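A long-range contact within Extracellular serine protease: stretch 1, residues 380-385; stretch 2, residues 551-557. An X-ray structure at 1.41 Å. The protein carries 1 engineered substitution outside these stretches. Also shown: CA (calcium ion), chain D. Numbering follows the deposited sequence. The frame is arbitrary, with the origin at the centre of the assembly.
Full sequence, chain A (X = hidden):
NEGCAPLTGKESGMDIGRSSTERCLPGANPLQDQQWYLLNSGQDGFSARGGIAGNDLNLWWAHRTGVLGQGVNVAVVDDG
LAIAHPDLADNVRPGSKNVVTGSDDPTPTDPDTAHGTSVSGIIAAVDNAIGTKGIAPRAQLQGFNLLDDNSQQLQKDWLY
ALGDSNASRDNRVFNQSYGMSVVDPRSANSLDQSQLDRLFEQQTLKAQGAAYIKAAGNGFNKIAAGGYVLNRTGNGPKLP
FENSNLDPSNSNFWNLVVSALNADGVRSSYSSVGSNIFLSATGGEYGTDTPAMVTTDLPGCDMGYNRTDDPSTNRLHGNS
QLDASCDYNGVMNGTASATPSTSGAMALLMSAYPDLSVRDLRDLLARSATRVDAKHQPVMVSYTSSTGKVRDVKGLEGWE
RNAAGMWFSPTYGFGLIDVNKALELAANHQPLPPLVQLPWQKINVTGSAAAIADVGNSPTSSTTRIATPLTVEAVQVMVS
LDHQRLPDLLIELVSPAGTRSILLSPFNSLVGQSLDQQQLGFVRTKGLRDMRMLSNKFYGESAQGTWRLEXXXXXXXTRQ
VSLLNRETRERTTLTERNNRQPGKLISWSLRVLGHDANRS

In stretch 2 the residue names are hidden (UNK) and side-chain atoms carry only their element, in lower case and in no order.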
# COMPACT_ATOMS: atom_id res chain seq x y z
N MET A 380 24.02 3.91 3.71
CA MET A 380 25.05 2.89 3.63
C MET A 380 25.04 1.98 4.85
O MET A 380 24.62 2.38 5.94
CB MET A 380 26.43 3.54 3.49
CG MET A 380 26.53 4.56 2.38
SD MET A 380 26.11 3.91 0.75
CE MET A 380 27.54 2.88 0.44
N VAL A 381 25.48 0.75 4.64
CA VAL A 381 25.61 -0.24 5.70
C VAL A 381 27.07 -0.66 5.76
O VAL A 381 27.64 -1.04 4.74
CB VAL A 381 24.73 -1.48 5.44
CG1 VAL A 381 24.97 -2.57 6.48
CG2 VAL A 381 23.25 -1.10 5.38
N SER A 382 27.64 -0.57 6.96
CA SER A 382 29.04 -0.91 7.19
C SER A 382 29.15 -2.23 7.95
O SER A 382 28.42 -2.46 8.93
CB SER A 382 29.71 0.19 8.00
OG SER A 382 31.06 -0.12 8.27
N TYR A 383 30.06 -3.09 7.50
CA TYR A 383 30.39 -4.32 8.23
C TYR A 383 31.76 -4.81 7.84
O TYR A 383 32.35 -4.35 6.86
CB TYR A 383 29.34 -5.41 7.99
CG TYR A 383 29.27 -5.99 6.59
CD1 TYR A 383 28.51 -5.38 5.60
CD2 TYR A 383 29.95 -7.17 6.27
CE1 TYR A 383 28.42 -5.92 4.32
CE2 TYR A 383 29.87 -7.72 4.98
CZ TYR A 383 29.10 -7.09 4.02
OH TYR A 383 28.99 -7.64 2.75
N THR A 384 32.27 -5.77 8.62
CA THR A 384 33.55 -6.39 8.34
C THR A 384 33.28 -7.85 7.99
O THR A 384 32.62 -8.57 8.74
CB THR A 384 34.48 -6.28 9.57
OG1 THR A 384 34.63 -4.90 9.91
CG2 THR A 384 35.87 -6.88 9.29
N SER A 385 33.81 -8.28 6.84
CA SER A 385 33.64 -9.66 6.37
C SER A 385 34.49 -10.65 7.17
O SER A 385 35.28 -10.23 8.02
CB SER A 385 34.01 -9.75 4.89
OG SER A 385 35.42 -9.77 4.73
N UNK A 551 21.99 -11.44 -3.27
CA UNK A 551 21.59 -11.52 -1.87
C UNK A 551 22.86 -11.53 -1.01
O UNK A 551 23.75 -12.34 -1.27
c UNK A 551 20.39 -12.90 -0.10
c UNK A 551 19.51 -12.84 -2.45
c UNK A 551 20.76 -12.80 -1.58
N UNK A 552 22.94 -10.63 -0.03
CA UNK A 552 24.10 -10.55 0.86
C UNK A 552 23.65 -10.47 2.30
O UNK A 552 22.71 -9.75 2.62
c UNK A 552 24.95 -9.29 0.56
o UNK A 552 25.18 -9.16 -0.85
c UNK A 552 26.30 -9.39 1.25
N UNK A 553 24.33 -11.21 3.18
CA UNK A 553 24.19 -11.04 4.62
C UNK A 553 25.17 -9.94 5.04
O UNK A 553 26.38 -10.09 4.87
o UNK A 553 24.79 -11.26 7.44
c UNK A 553 24.48 -12.31 6.84
o UNK A 553 24.18 -13.34 7.47
c UNK A 553 24.48 -12.39 5.31
N UNK A 554 24.64 -8.83 5.54
CA UNK A 554 25.44 -7.63 5.76
C UNK A 554 25.60 -7.25 7.23
O UNK A 554 25.84 -6.09 7.55
c UNK A 554 24.88 -6.40 4.96
c UNK A 554 23.48 -6.00 5.45
c UNK A 554 24.90 -6.67 3.45
N UNK A 555 25.44 -8.22 8.13
CA UNK A 555 25.57 -7.92 9.56
C UNK A 555 25.87 -9.15 10.40
O UNK A 555 25.26 -10.20 10.22
c UNK A 555 24.30 -7.25 10.08
N UNK A 556 26.79 -8.98 11.36
CA UNK A 556 26.99 -10.01 12.37
C UNK A 556 26.84 -9.49 13.80
O UNK A 556 26.95 -10.25 14.76
o UNK A 556 29.42 -8.62 12.43
c UNK A 556 29.53 -9.83 12.24
c UNK A 556 28.33 -10.75 12.19
n UNK A 556 30.71 -10.41 12.06
N UNK A 557 26.57 -8.20 13.94
CA UNK A 557 26.37 -7.61 15.27
C UNK A 557 24.98 -7.91 15.80
O UNK A 557 24.04 -8.10 15.02
CA CA D . 24.54 -12.36 9.72
O HOH W 1 26.28 -4.23 9.54
O HOH W 2 30.74 -6.38 11.09
O HOH W 3 33.21 -9.40 11.23

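Position 551 carries three side-chain carbons, one bonded to the backbone and branching into the other two, with no heteroatom. This beta-branched, wholly aliphatic group lies too far from stretch 1 to touch it, and the residue is Val551.

At position 552 the first side-chain carbon bears one oxygen and one carbon, a branched hydroxyl side chain that points toward stretch 1. Its terminal carbon lies 3.5 Å from OH of Tyr383. The branching and the single oxygen identify Thr552, whose methyl CG2 makes this contact.

Position 553 has two side-chain carbons, the second carrying two oxygens. Both oxygens bind the calcium ion at 2.5 Å, as expected of a carboxylate, and the CA-to-CB bond points away from stretch 1; the backbone O, by contrast, approaches CZ of Tyr383 at 4.1 Å. A carboxylate on so short a chain makes this Asp553.

Position 554 again shows three carbons with a branch at the first. That CB packs 3.6 Å from CE1 of Tyr383, and one of the terminal carbons lies 3.9 Å from CG1 of Val381. This is Val554, and the methyl near Val381 is CG2. Its CA sits over one face of the Tyr383 ring, 3.9 Å from the centroid and 20° off the normal, a CH-pi contact.

Position 555 has a single side-chain carbon, directed away from stretch 1: Ala555. Its backbone does the work, with O binding calcium at 2.3 Å and N donating a hydrogen bond to OD1 of Asp553 (3.2 Å).

At position 556 two carbons end in one oxygen and one nitrogen, a short carboxamide whose end comes nearer to stretch 1 than its sideways CA-to-CB bond suggests. This is Asn556. One water donates to its OD1 (2.9 Å) and accepts from N of Thr384 (3.0 Å); another accepts from its ND2 (2.8 Å) and donates to O of Thr384 (2.7 Å).

Position 557 has no side-chain atoms and makes no contact with stretch 1; it is Gly557.

No direct hydrogen bond joins the stretches. Val381 and Tyr383, both pointing toward stretch 2, pack against Val554, while water handles the polar backbone: besides the two waters at Asn556, a third donates to O of Ser382 and to O of Val554, each at 2.8 Å, linking two carbonyls that cannot bond to each other. Behind this packing, calcium ties Asp553 to Ala555, the residues flanking Val554, with further ligands from elsewhere in the structure.

Stretch 2 (551-557) VTDVANG
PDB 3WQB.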